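Local coordinates for protein Lys-gingipain catalytic subunit (Porphyromonas gingivalis, PDB 6I9A) that cleaves proteins after lysine residues as a secreted cysteine endopeptidase, and may act as a virulence factor in periodontal disease, at residues A[31-43]-A[399-411]. Residues are numbered along the deposited sequence; the frame is centred on the assembly and turned at random.
Sequences WLTWKAQKGFYLD and YVAISKDGVLYGT
Leu408 drives one methyl, CD2, onto the face of the Tyr41 ring, 3.5 Å from the centroid and only 3° off the ring normal. CG anti to the backbone N (chi1 180°) carries the leucine branch toward that ring and the helix end, where its other methyl, CD1, rests 3.4 Å from Ala36 O. Close packing continues at Gly39, whose bare CA meets Ala401 CB at 3.5 Å beside the Tyr399 ring and whose carbonyl oxygen accepts a 2.6 Å hydrogen bond from Tyr399 OH, the donor tilted 23° from the carbonyl plane. Gly39, at positive phi, is the C-prime residue of a Schellman motif ending helix 25-37. This helix end and strand 40-46, an outermost strand of the parallel sheet in the peptidase domain, thereby pack on the hairpin 399-413 of the C-terminal Ig-like domain. At the type I' turn 404-407, Ala36 CB lies 3.2 Å from Gly406 O and Thr33 CG2 4.0 Å from Gly406 CA, but waters bridge the looser flank beside them. One donates to Gly406 O and, weakly, to Leu32 O; another joins Gln37 NE2, Ser403 OG and Gly406 N. Beyond the tyrosine ring, a further water links Tyr41 OH, which also bonds Thr425, to Thr411 OG1.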
# COMPACT_ATOMS: atom_id res chain seq x y z
N TRP A 31 -0.96 7.85 14.28
CA TRP A 31 -1.27 7.45 12.89
C TRP A 31 -2.69 7.91 12.55
O TRP A 31 -2.90 8.49 11.47
CB TRP A 31 -1.12 5.93 12.79
CG TRP A 31 -1.27 5.35 11.42
CD1 TRP A 31 -0.31 5.27 10.44
CD2 TRP A 31 -2.42 4.63 10.92
NE1 TRP A 31 -0.80 4.55 9.36
CE2 TRP A 31 -2.08 4.13 9.65
CE3 TRP A 31 -3.69 4.34 11.44
CZ2 TRP A 31 -2.96 3.38 8.88
CZ3 TRP A 31 -4.57 3.58 10.69
CH2 TRP A 31 -4.21 3.11 9.41
N LEU A 32 -3.65 7.69 13.45
CA LEU A 32 -5.02 8.17 13.19
C LEU A 32 -5.08 9.69 13.07
O LEU A 32 -5.79 10.23 12.21
CB LEU A 32 -5.95 7.71 14.34
CG LEU A 32 -6.09 6.19 14.49
CD1 LEU A 32 -6.81 5.88 15.77
CD2 LEU A 32 -6.72 5.52 13.25
N THR A 33 -4.31 10.40 13.88
CA THR A 33 -4.28 11.87 13.82
C THR A 33 -3.86 12.32 12.43
O THR A 33 -4.49 13.17 11.80
CB THR A 33 -3.38 12.44 14.89
OG1 THR A 33 -3.93 12.11 16.17
CG2 THR A 33 -3.17 13.94 14.75
N TRP A 34 -2.74 11.76 11.93
CA TRP A 34 -2.23 12.13 10.60
C TRP A 34 -3.20 11.73 9.48
O TRP A 34 -3.43 12.51 8.57
CB TRP A 34 -0.85 11.53 10.39
CG TRP A 34 -0.36 11.57 8.98
CD1 TRP A 34 -0.06 10.48 8.22
CD2 TRP A 34 -0.18 12.71 8.12
NE1 TRP A 34 0.38 10.86 6.98
CE2 TRP A 34 0.31 12.23 6.89
CE3 TRP A 34 -0.34 14.11 8.29
CZ2 TRP A 34 0.60 13.07 5.82
CZ3 TRP A 34 -0.06 14.94 7.22
CH2 TRP A 34 0.42 14.43 6.01
N LYS A 35 -3.80 10.52 9.55
CA LYS A 35 -4.73 10.13 8.50
C LYS A 35 -5.93 11.09 8.46
O LYS A 35 -6.37 11.47 7.39
CB LYS A 35 -5.21 8.69 8.68
CG LYS A 35 -4.08 7.64 8.52
CD LYS A 35 -3.27 7.75 7.20
CE LYS A 35 -2.34 6.57 7.11
NZ LYS A 35 -1.55 6.54 5.86
N ALA A 36 -6.43 11.53 9.65
CA ALA A 36 -7.55 12.52 9.64
C ALA A 36 -7.05 13.84 9.05
O ALA A 36 -7.72 14.45 8.21
CB ALA A 36 -8.05 12.76 11.06
N GLN A 37 -5.83 14.27 9.44
CA GLN A 37 -5.30 15.53 8.94
C GLN A 37 -5.16 15.55 7.42
O GLN A 37 -5.36 16.60 6.78
CB GLN A 37 -3.94 15.83 9.60
CG GLN A 37 -4.11 16.23 11.05
CD GLN A 37 -2.80 16.28 11.79
OE1 GLN A 37 -1.82 15.64 11.42
NE2 GLN A 37 -2.77 17.05 12.89
N LYS A 38 -4.79 14.41 6.82
CA LYS A 38 -4.62 14.38 5.38
C LYS A 38 -5.95 14.09 4.64
O LYS A 38 -5.95 13.98 3.42
CB LYS A 38 -3.52 13.41 4.95
CG LYS A 38 -3.92 11.92 5.09
CD LYS A 38 -2.71 10.97 5.13
CE LYS A 38 -1.79 11.07 3.92
NZ LYS A 38 -2.43 10.63 2.64
N GLY A 39 -7.05 14.03 5.37
CA GLY A 39 -8.36 13.95 4.73
C GLY A 39 -9.06 12.62 4.73
O GLY A 39 -10.00 12.40 3.95
N PHE A 40 -8.64 11.68 5.63
CA PHE A 40 -9.36 10.40 5.73
C PHE A 40 -10.44 10.53 6.77
O PHE A 40 -10.16 10.89 7.93
CB PHE A 40 -8.43 9.27 6.13
CG PHE A 40 -7.42 8.77 5.12
CD1 PHE A 40 -6.93 9.58 4.11
CD2 PHE A 40 -6.94 7.47 5.21
CE1 PHE A 40 -5.99 9.08 3.17
CE2 PHE A 40 -5.93 7.01 4.32
CZ PHE A 40 -5.53 7.80 3.29
N TYR A 41 -11.67 10.20 6.39
CA TYR A 41 -12.78 10.04 7.37
C TYR A 41 -12.63 8.66 7.97
O TYR A 41 -12.79 7.65 7.27
CB TYR A 41 -14.11 10.18 6.64
CG TYR A 41 -14.44 11.63 6.35
CD1 TYR A 41 -14.97 12.45 7.34
CD2 TYR A 41 -14.16 12.20 5.11
CE1 TYR A 41 -15.27 13.79 7.08
CE2 TYR A 41 -14.47 13.53 4.83
CZ TYR A 41 -15.01 14.33 5.83
OH TYR A 41 -15.26 15.63 5.55
N LEU A 42 -12.29 8.61 9.25
CA LEU A 42 -11.97 7.37 9.94
C LEU A 42 -13.12 6.87 10.76
O LEU A 42 -13.76 7.66 11.46
CB LEU A 42 -10.82 7.66 10.91
CG LEU A 42 -9.50 8.11 10.22
CD1 LEU A 42 -8.53 8.60 11.28
CD2 LEU A 42 -8.86 6.98 9.40
N ASP A 43 -13.37 5.57 10.73
CA ASP A 43 -14.36 4.91 11.59
C ASP A 43 -13.55 3.86 12.33
O ASP A 43 -13.12 2.85 11.74
CB ASP A 43 -15.47 4.32 10.73
CG ASP A 43 -16.66 3.80 11.51
OD1 ASP A 43 -16.74 4.07 12.74
OD2 ASP A 43 -17.49 3.11 10.89
N TYR A 399 -5.66 16.87 -3.17
CA TYR A 399 -6.69 16.63 -2.14
C TYR A 399 -6.38 17.53 -0.96
O TYR A 399 -5.29 17.48 -0.39
CB TYR A 399 -6.65 15.16 -1.79
CG TYR A 399 -7.73 14.67 -0.85
CD1 TYR A 399 -9.09 14.89 -1.14
CD2 TYR A 399 -7.42 13.87 0.24
CE1 TYR A 399 -10.10 14.33 -0.34
CE2 TYR A 399 -8.41 13.32 1.04
CZ TYR A 399 -9.74 13.54 0.74
OH TYR A 399 -10.71 12.94 1.51
N VAL A 400 -7.40 18.35 -0.61
CA VAL A 400 -7.26 19.35 0.45
C VAL A 400 -8.10 18.95 1.64
O VAL A 400 -9.28 18.63 1.48
CB VAL A 400 -7.68 20.73 -0.10
CG1 VAL A 400 -7.48 21.81 0.97
CG2 VAL A 400 -6.93 21.10 -1.39
N ALA A 401 -7.53 19.06 2.84
CA ALA A 401 -8.23 18.67 4.07
C ALA A 401 -8.05 19.75 5.09
O ALA A 401 -6.93 20.20 5.35
CB ALA A 401 -7.69 17.35 4.62
N ILE A 402 -9.15 20.12 5.77
CA ILE A 402 -9.14 21.07 6.87
C ILE A 402 -9.48 20.30 8.14
O ILE A 402 -10.49 19.60 8.18
CB ILE A 402 -10.11 22.23 6.63
CG1 ILE A 402 -9.70 23.03 5.37
CG2 ILE A 402 -10.16 23.15 7.88
CD1 ILE A 402 -10.71 24.13 5.00
N SER A 403 -8.66 20.45 9.19
CA SER A 403 -8.85 19.71 10.43
C SER A 403 -8.40 20.56 11.61
O SER A 403 -7.80 21.62 11.44
CB SER A 403 -8.08 18.39 10.39
OG SER A 403 -6.68 18.60 10.42
N LYS A 404 -8.68 20.07 12.82
CA LYS A 404 -8.15 20.66 14.04
C LYS A 404 -8.15 19.60 15.13
O LYS A 404 -9.10 18.83 15.23
CB LYS A 404 -8.95 21.89 14.48
CG LYS A 404 -8.20 22.73 15.55
CD LYS A 404 -8.91 24.05 15.88
CE LYS A 404 -10.28 23.85 16.51
NZ LYS A 404 -10.18 23.29 17.88
N ASP A 405 -7.03 19.50 15.86
CA ASP A 405 -6.88 18.53 16.95
C ASP A 405 -7.10 17.08 16.47
O ASP A 405 -7.64 16.27 17.20
CB ASP A 405 -7.87 18.82 18.11
CG ASP A 405 -7.99 20.27 18.52
OD1 ASP A 405 -6.99 20.84 18.96
OD2 ASP A 405 -9.11 20.83 18.37
N GLY A 406 -6.73 16.78 15.21
CA GLY A 406 -6.91 15.43 14.69
C GLY A 406 -8.32 15.06 14.33
O GLY A 406 -8.63 13.90 14.02
N VAL A 407 -9.22 16.09 14.31
CA VAL A 407 -10.60 15.89 13.87
C VAL A 407 -10.74 16.50 12.48
O VAL A 407 -10.41 17.67 12.29
CB VAL A 407 -11.60 16.54 14.85
CG1 VAL A 407 -13.05 16.45 14.32
CG2 VAL A 407 -11.46 15.96 16.27
N LEU A 408 -11.19 15.71 11.51
CA LEU A 408 -11.35 16.19 10.15
C LEU A 408 -12.64 16.99 10.04
O LEU A 408 -13.71 16.47 10.36
CB LEU A 408 -11.36 14.99 9.22
CG LEU A 408 -11.52 15.28 7.75
CD1 LEU A 408 -10.43 16.23 7.21
CD2 LEU A 408 -11.48 13.98 6.96
N TYR A 409 -12.55 18.19 9.44
CA TYR A 409 -13.75 19.04 9.29
C TYR A 409 -14.22 19.09 7.85
O TYR A 409 -15.42 19.28 7.60
CB TYR A 409 -13.43 20.50 9.74
CG TYR A 409 -13.38 20.73 11.24
CD1 TYR A 409 -12.46 20.05 12.05
CD2 TYR A 409 -14.16 21.72 11.83
CE1 TYR A 409 -12.35 20.32 13.41
CE2 TYR A 409 -14.02 22.03 13.18
CZ TYR A 409 -13.14 21.31 13.96
OH TYR A 409 -13.05 21.57 15.31
N GLY A 410 -13.33 18.96 6.85
CA GLY A 410 -13.79 19.05 5.48
C GLY A 410 -12.71 18.65 4.51
O GLY A 410 -11.52 18.72 4.83
N THR A 411 -13.13 18.26 3.31
CA THR A 411 -12.21 17.86 2.24
C THR A 411 -12.70 18.34 0.90
O THR A 411 -13.92 18.52 0.69
CB THR A 411 -12.02 16.33 2.17
OG1 THR A 411 -13.22 15.70 1.72
CG2 THR A 411 -11.59 15.71 3.49
O HOH W 1 -7.79 11.20 14.21
O HOH W 2 -5.87 19.04 7.90
O HOH W 3 -5.63 18.46 13.08
O HOH W 4 -4.51 15.88 1.87
O HOH W 5 -15.69 16.31 2.92